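Local structure of possible adhesin (Caldicellulosiruptor kronotskyensis, 4WA0) at residues 20-25 / 59-64; 48-51 / 55-58; 167-172 / 194-199. The protein probably mediates attachment of the cell to cellulose as a tapirin-type adhesin, this chain being its metal-binding, beta-helical C-terminal domain. All blocks are in the same frame, centred on the assembly; numbering follows the deposited sequence.

Contact 1: 20-25 / 59-64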
ATOM      1  N   THR A  20      -8.472   4.657  -1.806  1.00 10.57           N
ATOM      2  CA  THR A  20      -8.406   4.259  -3.200  1.00 11.13           C
ATOM      3  C   THR A  20      -9.790   3.948  -3.826  1.00 10.83           C
ATOM      4  O   THR A  20     -10.824   3.812  -3.168  1.00 11.39           O
ATOM      5  CB  THR A  20      -7.458   3.088  -3.478  1.00 12.82           C
ATOM      6  OG1 THR A  20      -8.048   1.892  -3.013  1.00 12.69           O
ATOM      7  CG2 THR A  20      -6.191   3.246  -2.747  1.00 13.05           C
ATOM      8  N   ASN A  21      -9.780   3.892  -5.152  1.00 12.88           N
ATOM      9  CA  ASN A  21     -10.939   3.477  -5.873  1.00 12.83           C
ATOM     10  C   ASN A  21     -10.928   1.954  -6.026  1.00 13.47           C
ATOM     11  O   ASN A  21      -9.923   1.292  -5.741  1.00 14.09           O
ATOM     12  CB  ASN A  21     -10.978   4.136  -7.261  1.00 12.60           C
ATOM     13  CG  ASN A  21      -9.756   3.862  -8.127  1.00 12.96           C
ATOM     14  OD1 ASN A  21      -8.627   3.902  -7.669  1.00 14.13           O
ATOM     15  ND2 ASN A  21      -9.975   3.708  -9.420  1.00 14.23           N
ATOM     16  N   LYS A  22     -12.087   1.377  -6.404  1.00 12.60           N
ATOM     17  CA  LYS A  22     -12.118  -0.060  -6.770  1.00 13.27           C
ATOM     18  C   LYS A  22     -11.408  -0.387  -8.070  1.00 11.37           C
ATOM     19  O   LYS A  22     -11.251   0.449  -8.995  1.00 11.89           O
ATOM     20  CB  LYS A  22     -13.571  -0.459  -6.903  1.00 14.44           C
ATOM     21  CG  LYS A  22     -14.267  -0.379  -5.515  1.00 16.66           C
ATOM     22  CD  LYS A  22     -15.732  -0.581  -5.633  1.00 21.05           C
ATOM     23  CE  LYS A  22     -16.524  -0.215  -4.405  1.00 20.71           C
ATOM     24  NZ  LYS A  22     -16.375  -1.085  -3.243  1.00 22.13           N
ATOM     25  N   ASN A  23     -10.874  -1.574  -8.161  1.00 11.99           N
ATOM     26  CA  ASN A  23     -10.200  -2.043  -9.419  1.00 11.64           C
ATOM     27  C   ASN A  23      -9.020  -1.141  -9.808  1.00 11.87           C
ATOM     28  O   ASN A  23      -8.867  -0.717 -10.931  1.00 11.24           O
ATOM     29  CB  ASN A  23     -11.231  -2.143 -10.505  1.00 11.99           C
ATOM     30  CG  ASN A  23     -12.241  -3.308 -10.270  1.00 12.99           C
ATOM     31  OD1 ASN A  23     -12.013  -4.281  -9.505  1.00 12.84           O
ATOM     32  ND2 ASN A  23     -13.352  -3.211 -10.918  1.00 14.48           N
ATOM     33  N   LEU A  24      -8.228  -0.792  -8.823  1.00 10.67           N
ATOM     34  CA  LEU A  24      -7.027  -0.004  -9.011  1.00 10.31           C
ATOM     35  C   LEU A  24      -5.888  -0.956  -9.285  1.00 10.70           C
ATOM     36  O   LEU A  24      -5.632  -1.857  -8.457  1.00 10.70           O
ATOM     37  CB  LEU A  24      -6.738   0.824  -7.740  1.00 10.52           C
ATOM     38  CG  LEU A  24      -5.389   1.583  -7.685  1.00  9.75           C
ATOM     39  CD1 LEU A  24      -5.296   2.636  -8.781  1.00  9.83           C
ATOM     40  CD2 LEU A  24      -5.097   2.291  -6.374  1.00 11.07           C
ATOM     41  N   THR A  25      -5.154  -0.733 -10.398  1.00  9.37           N
ATOM     42  CA  THR A  25      -3.985  -1.503 -10.750  1.00  9.29           C
ATOM     43  C   THR A  25      -2.785  -0.568 -10.751  1.00  9.82           C
ATOM     44  O   THR A  25      -2.836   0.530 -11.371  1.00 12.13           O
ATOM     45  CB  THR A  25      -4.102  -2.160 -12.138  1.00  9.17           C
ATOM     46  OG1 THR A  25      -5.285  -2.940 -12.244  1.00 10.73           O
ATOM     47  CG2 THR A  25      -2.880  -3.002 -12.457  1.00 10.06           C
ATOM     48  N   ASN A  59     -10.183  -3.761   1.913  1.00 11.03           N
ATOM     49  CA  ASN A  59     -11.530  -4.253   1.741  1.00 12.20           C
ATOM     50  C   ASN A  59     -11.671  -5.255   0.612  1.00 11.69           C
ATOM     51  O   ASN A  59     -10.852  -5.323  -0.273  1.00 10.87           O
ATOM     52  CB  ASN A  59     -12.459  -3.054   1.597  1.00 14.14           C
ATOM     53  CG  ASN A  59     -12.646  -2.360   3.007  1.00 14.44           C
ATOM     54  OD1 ASN A  59     -12.873  -3.040   4.017  1.00 23.92           O
ATOM     55  ND2 ASN A  59     -12.571  -1.129   3.038  1.00 17.24           N
ATOM     56  N   GLN A  60     -12.742  -6.020   0.701  1.00 11.54           N
ATOM     57  CA  GLN A  60     -13.157  -6.989  -0.324  1.00 11.80           C
ATOM     58  C   GLN A  60     -14.533  -6.591  -0.832  1.00 12.65           C
ATOM     59  O   GLN A  60     -15.293  -5.935  -0.096  1.00 14.95           O
ATOM     60  CB  GLN A  60     -13.232  -8.412   0.268  1.00 11.23           C
ATOM     61  CG  GLN A  60     -11.840  -8.961   0.547  1.00 10.97           C
ATOM     62  CD  GLN A  60     -11.794 -10.409   0.966  1.00 11.39           C
ATOM     63  OE1 GLN A  60     -12.781 -11.012   1.407  1.00 10.20           O
ATOM     64  NE2 GLN A  60     -10.612 -10.970   0.901  1.00 11.58           N
ATOM     65  N   ASP A  61     -14.863  -6.993  -2.039  1.00 13.46           N
ATOM     66  CA  ASP A  61     -16.124  -6.550  -2.694  1.00 12.84           C
ATOM     67  C   ASP A  61     -16.495  -7.705  -3.671  1.00 13.87           C
ATOM     68  O   ASP A  61     -15.725  -8.037  -4.595  1.00 13.01           O
ATOM     69  CB  ASP A  61     -15.945  -5.254  -3.465  1.00 14.13           C
ATOM     70  CG  ASP A  61     -17.252  -4.723  -4.088  1.00 15.55           C
ATOM     71  OD1 ASP A  61     -18.125  -5.516  -4.335  1.00 15.66           O
ATOM     72  OD2 ASP A  61     -17.326  -3.488  -4.343  1.00 16.86           O
ATOM     73  N   SER A  62     -17.623  -8.349  -3.388  1.00 13.93           N
ATOM     74  CA  SER A  62     -18.090  -9.506  -4.130  1.00 14.95           C
ATOM     75  C   SER A  62     -18.820  -9.206  -5.442  1.00 16.00           C
ATOM     76  O   SER A  62     -19.128 -10.142  -6.210  1.00 14.14           O
ATOM     77  CB  SER A  62     -18.988 -10.355  -3.257  1.00 17.24           C
ATOM     78  OG  SER A  62     -20.092  -9.619  -2.886  1.00 16.35           O
ATOM     79  N   ASP A  63     -19.072  -7.936  -5.710  1.00 15.06           N
ATOM     80  CA  ASP A  63     -19.672  -7.532  -7.019  1.00 15.82           C
ATOM     81  C   ASP A  63     -18.895  -8.208  -8.140  1.00 15.14           C
ATOM     82  O   ASP A  63     -17.654  -8.285  -8.157  1.00 14.62           O
ATOM     83  CB  ASP A  63     -19.734  -6.030  -7.175  1.00 16.80           C
ATOM     84  CG  ASP A  63     -20.637  -5.583  -8.345  1.00 17.13           C
ATOM     85  OD1 ASP A  63     -20.251  -5.770  -9.519  1.00 16.77           O
ATOM     86  OD2 ASP A  63     -21.714  -5.046  -8.021  1.00 18.24           O
ATOM     87  N   SER A  64     -19.602  -8.776  -9.081  1.00 13.94           N
ATOM     88  CA  SER A  64     -18.927  -9.456 -10.199  1.00 13.73           C
ATOM     89  C   SER A  64     -18.044  -8.540 -11.083  1.00 13.66           C
ATOM     90  O   SER A  64     -17.203  -9.039 -11.818  1.00 13.87           O
ATOM     91  CB  SER A  64     -19.924 -10.255 -11.035  1.00 15.96           C
ATOM     92  OG  SER A  64     -20.839  -9.350 -11.600  1.00 16.46           O
TER

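Contact 2: 48-51 / 55-58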
ATOM      1  N   ASP A  48       7.078  -1.150  -4.962  1.00 12.93           N
ATOM      2  CA  ASP A  48       8.229  -1.313  -4.110  1.00 13.09           C
ATOM      3  C   ASP A  48       7.907  -1.162  -2.649  1.00 13.24           C
ATOM      4  O   ASP A  48       8.369  -1.965  -1.845  1.00 13.60           O
ATOM      5  CB  ASP A  48       9.289  -0.259  -4.425  1.00 13.31           C
ATOM      6  CG  ASP A  48       9.897  -0.410  -5.830  1.00 16.98           C
ATOM      7  OD1 ASP A  48      10.208  -1.528  -6.245  1.00 20.12           O
ATOM      8  OD2 ASP A  48      10.138   0.598  -6.542  1.00 21.47           O
ATOM      9  N   ASN A  49       7.155  -0.147  -2.266  1.00 11.97           N
ATOM     10  CA  ASN A  49       6.854   0.016  -0.861  1.00 11.85           C
ATOM     11  C   ASN A  49       5.380   0.469  -0.758  1.00 11.20           C
ATOM     12  O   ASN A  49       4.917   1.181  -1.666  1.00 11.19           O
ATOM     13  CB  ASN A  49       7.695   1.097  -0.277  1.00 11.97           C
ATOM     14  CG  ASN A  49       9.184   0.807  -0.346  1.00 13.43           C
ATOM     15  OD1 ASN A  49       9.724   0.028   0.456  1.00 13.06           O
ATOM     16  ND2 ASN A  49       9.843   1.401  -1.324  1.00 15.37           N
ATOM     17  N   LEU A  50       4.761   0.163   0.368  1.00 11.32           N
ATOM     18  CA  LEU A  50       3.374   0.573   0.673  1.00 10.80           C
ATOM     19  C   LEU A  50       3.329   1.075   2.121  1.00 11.68           C
ATOM     20  O   LEU A  50       3.550   0.279   3.066  1.00 10.70           O
ATOM     21  CB  LEU A  50       2.440  -0.618   0.478  1.00 11.22           C
ATOM     22  CG  LEU A  50       0.974  -0.527   0.822  1.00 11.54           C
ATOM     23  CD1 LEU A  50       0.352   0.553  -0.031  1.00 12.15           C
ATOM     24  CD2 LEU A  50       0.324  -1.867   0.664  1.00 11.58           C
ATOM     25  N   ILE A  51       3.175   2.379   2.293  1.00 11.33           N
ATOM     26  CA  ILE A  51       3.333   3.024   3.603  1.00 11.80           C
ATOM     27  C   ILE A  51       2.092   3.730   4.046  1.00 12.77           C
ATOM     28  O   ILE A  51       1.636   4.616   3.310  1.00 12.24           O
ATOM     29  CB  ILE A  51       4.523   4.005   3.582  1.00 13.02           C
ATOM     30  CG1 ILE A  51       5.762   3.234   3.193  1.00 13.41           C
ATOM     31  CG2 ILE A  51       4.706   4.783   4.906  1.00 14.17           C
ATOM     32  CD1 ILE A  51       6.907   4.075   2.748  1.00 15.67           C
ATOM     33  N   GLU A  55      -3.949   3.872  10.133  1.00 12.84           N
ATOM     34  CA  GLU A  55      -4.555   2.588  10.048  1.00 15.21           C
ATOM     35  C   GLU A  55      -4.478   2.161   8.565  1.00 15.63           C
ATOM     36  O   GLU A  55      -4.595   3.029   7.716  1.00 18.48           O
ATOM     37  CB  GLU A  55      -6.024   2.719  10.372  1.00 15.56           C
ATOM     38  CG  GLU A  55      -6.342   3.197  11.779  1.00 19.10           C
ATOM     39  CD  GLU A  55      -5.994   2.237  12.874  1.00 21.38           C
ATOM     40  OE1 GLU A  55      -5.627   1.073  12.623  1.00 21.04           O
ATOM     41  OE2 GLU A  55      -6.172   2.649  14.043  1.00 26.80           O
HETATM   42  N   MSE A  56      -4.281   0.876   8.264  1.00 13.07           N
HETATM   43  CA  MSE A  56      -4.443   0.361   6.894  1.00 12.50           C
HETATM   44  C   MSE A  56      -5.570  -0.574   6.936  1.00 12.85           C
HETATM   45  O   MSE A  56      -5.650  -1.450   7.805  1.00 12.94           O
HETATM   46  CB  MSE A  56      -3.225  -0.387   6.385  1.00 12.54           C
HETATM   47  CG  MSE A  56      -3.343  -0.891   4.940  1.00 13.96           C
HETATM   48 SE   MSE A  56      -1.574  -1.471   4.283  1.00 17.03          SE
HETATM   49  CE  MSE A  56      -0.399   0.026   4.240  1.00 20.45           C
ATOM     50  N   VAL A  57      -6.469  -0.421   5.985  1.00 11.40           N
ATOM     51  CA  VAL A  57      -7.629  -1.312   5.840  1.00 10.91           C
ATOM     52  C   VAL A  57      -7.676  -1.746   4.392  1.00 11.58           C
ATOM     53  O   VAL A  57      -7.607  -0.883   3.483  1.00 10.19           O
ATOM     54  CB  VAL A  57      -8.925  -0.573   6.197  1.00 11.66           C
ATOM     55  CG1 VAL A  57     -10.154  -1.417   5.906  1.00 12.34           C
ATOM     56  CG2 VAL A  57      -8.918  -0.193   7.666  1.00 12.43           C
ATOM     57  N   ILE A  58      -7.900  -3.044   4.190  1.00  9.73           N
ATOM     58  CA  ILE A  58      -7.989  -3.655   2.857  1.00 10.20           C
ATOM     59  C   ILE A  58      -9.343  -4.299   2.766  1.00 11.15           C
ATOM     60  O   ILE A  58      -9.624  -5.208   3.465  1.00 12.31           O
ATOM     61  CB  ILE A  58      -6.869  -4.643   2.505  1.00 11.93           C
ATOM     62  CG1 ILE A  58      -5.511  -4.009   2.772  1.00 13.48           C
ATOM     63  CG2 ILE A  58      -7.095  -5.157   1.059  1.00 11.69           C
ATOM     64  CD1 ILE A  58      -4.331  -4.975   2.621  1.00 14.50           C
TER

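Contact 3: 167-172 / 194-199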
ATOM      1  N   LEU A 167       0.920 -17.989  21.814  1.00 13.14           N
ATOM      2  CA  LEU A 167       0.322 -18.649  20.680  1.00 12.49           C
ATOM      3  C   LEU A 167      -1.006 -19.222  21.043  1.00 11.47           C
ATOM      4  O   LEU A 167      -1.126 -19.896  22.098  1.00 12.75           O
ATOM      5  CB  LEU A 167       1.245 -19.742  20.203  1.00 11.70           C
ATOM      6  CG  LEU A 167       0.753 -20.523  18.989  1.00 11.32           C
ATOM      7  CD1 LEU A 167       0.594 -19.717  17.701  1.00 11.28           C
ATOM      8  CD2 LEU A 167       1.597 -21.767  18.792  1.00 11.89           C
ATOM      9  N   VAL A 168      -2.047 -18.944  20.233  1.00 10.97           N
ATOM     10  CA  VAL A 168      -3.321 -19.551  20.394  1.00 11.92           C
ATOM     11  C   VAL A 168      -3.727 -20.084  19.042  1.00 11.90           C
ATOM     12  O   VAL A 168      -3.757 -19.298  18.034  1.00 12.24           O
ATOM     13  CB  VAL A 168      -4.355 -18.529  20.909  1.00 13.62           C
ATOM     14  CG1 VAL A 168      -5.737 -19.095  20.856  1.00 16.17           C
ATOM     15  CG2 VAL A 168      -4.002 -18.004  22.311  1.00 15.47           C
ATOM     16  N   VAL A 169      -4.063 -21.362  18.989  1.00 11.78           N
ATOM     17  CA  VAL A 169      -4.549 -21.982  17.759  1.00 11.13           C
ATOM     18  C   VAL A 169      -5.769 -22.859  18.111  1.00 14.05           C
ATOM     19  O   VAL A 169      -5.690 -23.762  18.972  1.00 14.49           O
ATOM     20  CB  VAL A 169      -3.466 -22.886  17.088  1.00 10.35           C
ATOM     21  CG1 VAL A 169      -4.002 -23.518  15.807  1.00 10.72           C
ATOM     22  CG2 VAL A 169      -2.165 -22.142  16.824  1.00 10.79           C
ATOM     23  N   ARG A 170      -6.896 -22.596  17.473  1.00 13.40           N
ATOM     24  CA  ARG A 170      -8.139 -23.306  17.813  1.00 15.15           C
ATOM     25  C   ARG A 170      -9.123 -23.258  16.693  1.00 13.82           C
ATOM     26  O   ARG A 170      -8.954 -22.522  15.766  1.00 13.90           O
ATOM     27  CB  ARG A 170      -8.749 -22.713  19.102  1.00 18.71           C
ATOM     28  CG  ARG A 170      -9.063 -21.274  19.102  1.00 18.20           C
ATOM     29  CD  ARG A 170      -9.878 -20.926  20.353  1.00 22.34           C
ATOM     30  NE  ARG A 170     -10.102 -19.523  20.480  1.00 19.90           N
ATOM     31  CZ  ARG A 170     -10.997 -18.829  19.793  1.00 20.68           C
ATOM     32  NH1 ARG A 170     -11.848 -19.427  18.943  1.00 19.96           N
ATOM     33  NH2 ARG A 170     -11.066 -17.533  19.996  1.00 23.60           N
ATOM     34  N   ASN A 171     -10.226 -24.001  16.823  1.00 13.41           N
ATOM     35  CA  ASN A 171     -11.288 -23.966  15.907  1.00 14.29           C
ATOM     36  C   ASN A 171     -10.899 -24.355  14.475  1.00 15.42           C
ATOM     37  O   ASN A 171     -11.170 -23.630  13.513  1.00 15.36           O
ATOM     38  CB  ASN A 171     -11.995 -22.631  15.969  1.00 15.26           C
ATOM     39  CG  ASN A 171     -12.985 -22.557  17.079  1.00 16.22           C
ATOM     40  OD1 ASN A 171     -12.714 -22.016  18.165  1.00 16.71           O
ATOM     41  ND2 ASN A 171     -14.168 -23.112  16.836  1.00 18.54           N
ATOM     42  N   GLY A 172     -10.253 -25.516  14.343  1.00 15.83           N
ATOM     43  CA  GLY A 172      -9.948 -26.052  13.031  1.00 16.29           C
ATOM     44  C   GLY A 172      -8.793 -25.401  12.296  1.00 15.31           C
ATOM     45  O   GLY A 172      -8.763 -25.414  11.110  1.00 16.27           O
ATOM     46  N   ILE A 194      -1.366 -26.692  21.425  1.00 12.47           N
ATOM     47  CA  ILE A 194      -0.209 -27.554  21.174  1.00 12.94           C
ATOM     48  C   ILE A 194      -0.559 -28.684  20.170  1.00 12.46           C
ATOM     49  O   ILE A 194       0.218 -29.010  19.278  1.00 14.41           O
ATOM     50  CB  ILE A 194       0.382 -28.083  22.508  1.00 13.65           C
ATOM     51  CG1 ILE A 194       0.950 -26.910  23.309  1.00 15.12           C
ATOM     52  CG2 ILE A 194       1.393 -29.227  22.252  1.00 14.50           C
ATOM     53  CD1 ILE A 194       1.483 -27.301  24.692  1.00 16.21           C
ATOM     54  N   ILE A 195      -1.726 -29.322  20.315  0.51 12.56           N
ATOM     55  CA  ILE A 195      -2.122 -30.409  19.433  0.51 13.54           C
ATOM     56  C   ILE A 195      -2.499 -29.928  18.012  0.51 14.00           C
ATOM     57  O   ILE A 195      -2.711 -30.763  17.109  0.51 15.66           O
ATOM     58  CB  ILE A 195      -3.232 -31.289  20.096  0.51 14.67           C
ATOM     59  CG1 ILE A 195      -4.578 -30.583  20.068  0.51 15.54           C
ATOM     60  CG2 ILE A 195      -2.816 -31.633  21.533  0.51 14.86           C
ATOM     61  CD1 ILE A 195      -5.776 -31.340  20.589  0.51 17.52           C
ATOM     62  N   SER A 196      -2.572 -28.592  17.821  1.00 13.30           N
ATOM     63  CA  SER A 196      -2.830 -27.979  16.527  1.00 13.85           C
ATOM     64  C   SER A 196      -1.563 -27.556  15.792  1.00 14.41           C
ATOM     65  O   SER A 196      -1.655 -27.003  14.703  1.00 16.05           O
ATOM     66  CB  SER A 196      -3.746 -26.766  16.693  1.00 14.71           C
ATOM     67  OG  SER A 196      -4.972 -27.114  17.206  1.00 19.26           O
ATOM     68  N   ILE A 197      -0.412 -27.878  16.357  1.00 14.42           N
ATOM     69  CA  ILE A 197       0.874 -27.573  15.759  1.00 15.83           C
ATOM     70  C   ILE A 197       1.293 -28.842  15.035  1.00 17.01           C
ATOM     71  O   ILE A 197       1.254 -29.933  15.631  1.00 17.05           O
ATOM     72  CB  ILE A 197       1.914 -27.129  16.801  1.00 16.21           C
ATOM     73  CG1 ILE A 197       1.480 -25.856  17.523  1.00 15.72           C
ATOM     74  CG2 ILE A 197       3.286 -26.945  16.100  1.00 17.72           C
ATOM     75  CD1 ILE A 197       2.379 -25.530  18.680  1.00 15.85           C
ATOM     76  N   GLN A 198       1.690 -28.703  13.773  0.61 15.20           N
ATOM     77  CA  GLN A 198       2.246 -29.788  12.975  0.61 17.84           C
ATOM     78  C   GLN A 198       3.708 -29.488  12.722  0.61 17.45           C
ATOM     79  O   GLN A 198       4.010 -28.633  11.890  0.61 16.58           O
ATOM     80  CB  GLN A 198       1.506 -29.800  11.662  0.61 18.80           C
ATOM     81  CG  GLN A 198       1.742 -30.978  10.743  0.61 23.13           C
ATOM     82  CD  GLN A 198       1.094 -30.707   9.416  0.61 25.08           C
ATOM     83  OE1 GLN A 198       1.799 -30.549   8.391  0.61 24.39           O
ATOM     84  NE2 GLN A 198      -0.254 -30.521   9.435  0.61 25.51           N
ATOM     85  N   ASN A 199       4.590 -30.181  13.427  1.00 15.69           N
ATOM     86  CA  ASN A 199       6.023 -29.862  13.465  1.00 15.27           C
ATOM     87  C   ASN A 199       6.709 -30.867  12.603  1.00 18.73           C
ATOM     88  O   ASN A 199       6.943 -32.029  13.042  1.00 19.37           O
ATOM     89  CB  ASN A 199       6.557 -29.922  14.882  1.00 15.58           C
ATOM     90  CG  ASN A 199       8.012 -29.484  14.969  1.00 18.47           C
ATOM     91  OD1 ASN A 199       8.567 -29.047  13.956  1.00 16.97           O
ATOM     92  ND2 ASN A 199       8.606 -29.533  16.173  1.00 19.48           N
TER

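Contact 1: 20-25 / 59-64
At one corner of the beta-helix, Lys22 and Asp61 form a salt bridge that joins two turns of the solenoid that are not neighbours. The ammonium group, Lys22 NZ, lies 2.8 Å from Asp61 OD2 and donates a hydrogen bond to it. It comes in on the anti side of the carboxylate oxygen and is tilted 21° from the carboxylate plane; so close an ammonium group would probably favour the ionised form of the acid. The two side chains meet at about a right angle. The lysine is extended through most of its length and bends only at its last torsion (chi4 -70°), which turns NZ toward the acid; CE follows it, 3.4 Å from Asp61 OD2. A lysine suits this place because its long aliphatic stem carries the charge across a gap of 8.6 Å between Lys22 CA and Asp61 CA. Residues 20-25 link strand 17-19 to strand 24-27, and residues 59-64 begin the longer connection from strand 56-58 to strand 69-73. Between these two coils lies that of strand 37-39, whose corner residue Asp40 forms a second salt bridge with Lys22 NZ, so that the ammonium group is shared between two carboxylates. Asp61 is held from several directions. Its carboxylate stands anti to the backbone N (chi1 -177°), and OD1 accepts a hydrogen bond from Asp63 N at 2.9 Å, making an Asx turn. Meanwhile Asp61 OD2 also meets the hydroxyl of Tyr330, from the loop ahead of strand 333-337.

Contact 2: 48-51 / 55-58
Apolar packing between Leu50 and the selenomethionine at Met56 makes up most of this contact. The closest approach is 3.7 Å, from Leu50 CG to the terminal methyl, Met56 CE. Leu50 CD2 meets the end of the same chain more loosely, 4.1 Å from Met56 SE. The two side chains cross obliquely. Each sets out anti to its own backbone nitrogen, and the long selenoether then folds at its last torsion (chi3 -63°), laying the methyl against the branch point of the leucine. A flexible, unbranched chain suits this position because it can span backbones whose nearest CA atoms, those of Ile51 and Met56, are 8.9 Å apart.

Polar interactions play no part across the two segments: no hydrogen bond joins them. Leu50 instead pairs through its backbone with Ile76 and Tyr78 of the neighbouring strand 76-79.

Other apolar residues complete the interior, with Val31 and Val73 against Leu50, and Leu83 against Met56. Strands 50-52 and 56-58 are successive faces of one coil, and inward-pointing apolar side chains that meet across its interior, stacked on those of adjacent coils, are characteristic of the parallel beta-helix.

Contact 3: 167-172 / 194-199
Strand 166-170 passes the end of helix 191-195 with Val169 CA 6.4 Å from Ser196 CA, yet no backbone hydrogen bond joins the two segments. Val169 CG1 presses on Ser196 CB at 3.4 Å, tighter than usual for two carbons. This methyl, anti to the valine's backbone N (chi1 -180°), is the branch turned to the serine. A small residue fits such close quarters. Ser196 OG bonds to Ser192 O in the preceding helix and lies 3.9 Å from Val169 O.

A second contact is made by Leu167 CD2, which meets Ile197 CD1 at 3.8 Å, methyl against methyl. Ile197 reaches it through its longer branch, which leaves anti to the carbonyl carbon (chi1 -61°). These branched aliphatic residues close over the interior together with Leu175 and Leu177 of strand 174-177.

At the helix end itself, Ile197 N bonds to Ile194 O at 3.2 Å as the helix gives way to strand 197-199. Separately, Val169 N donates to the side-chain oxygen Thr193 OG1 of helix 191-195, which ties the strand edge to the helix. Strand 166-170 is the last of its parallel sheet in this chain, and where the next coil would add a strand, helix 191-195 takes that place and covers its edge, as capping elements do at the ends of parallel beta-helices.

Overall arrangement
From the N terminus, residues 20-25 turn a corner of the solenoid and meet residues 59-64 later in the chain, so contact 1 closes a loop of about two coils. Contact 2 lies wholly within that loop: residues 48-51 and 55-58 are separated by a single tight corner, and 55-58 runs directly into 59-64. Their centres are 15 Å apart, one at the surface and the other in the interior. Contact 3 opens only afterwards, its centre 33 Å from that of contact 1, and closes another loop through strands 174-177 and 182-185. Thus contact 1 ties coils together lengthwise, contact 2 joins two faces within one coil, and contact 3 joins the last strand of one face to the helix and strand that follow at one end of the stack.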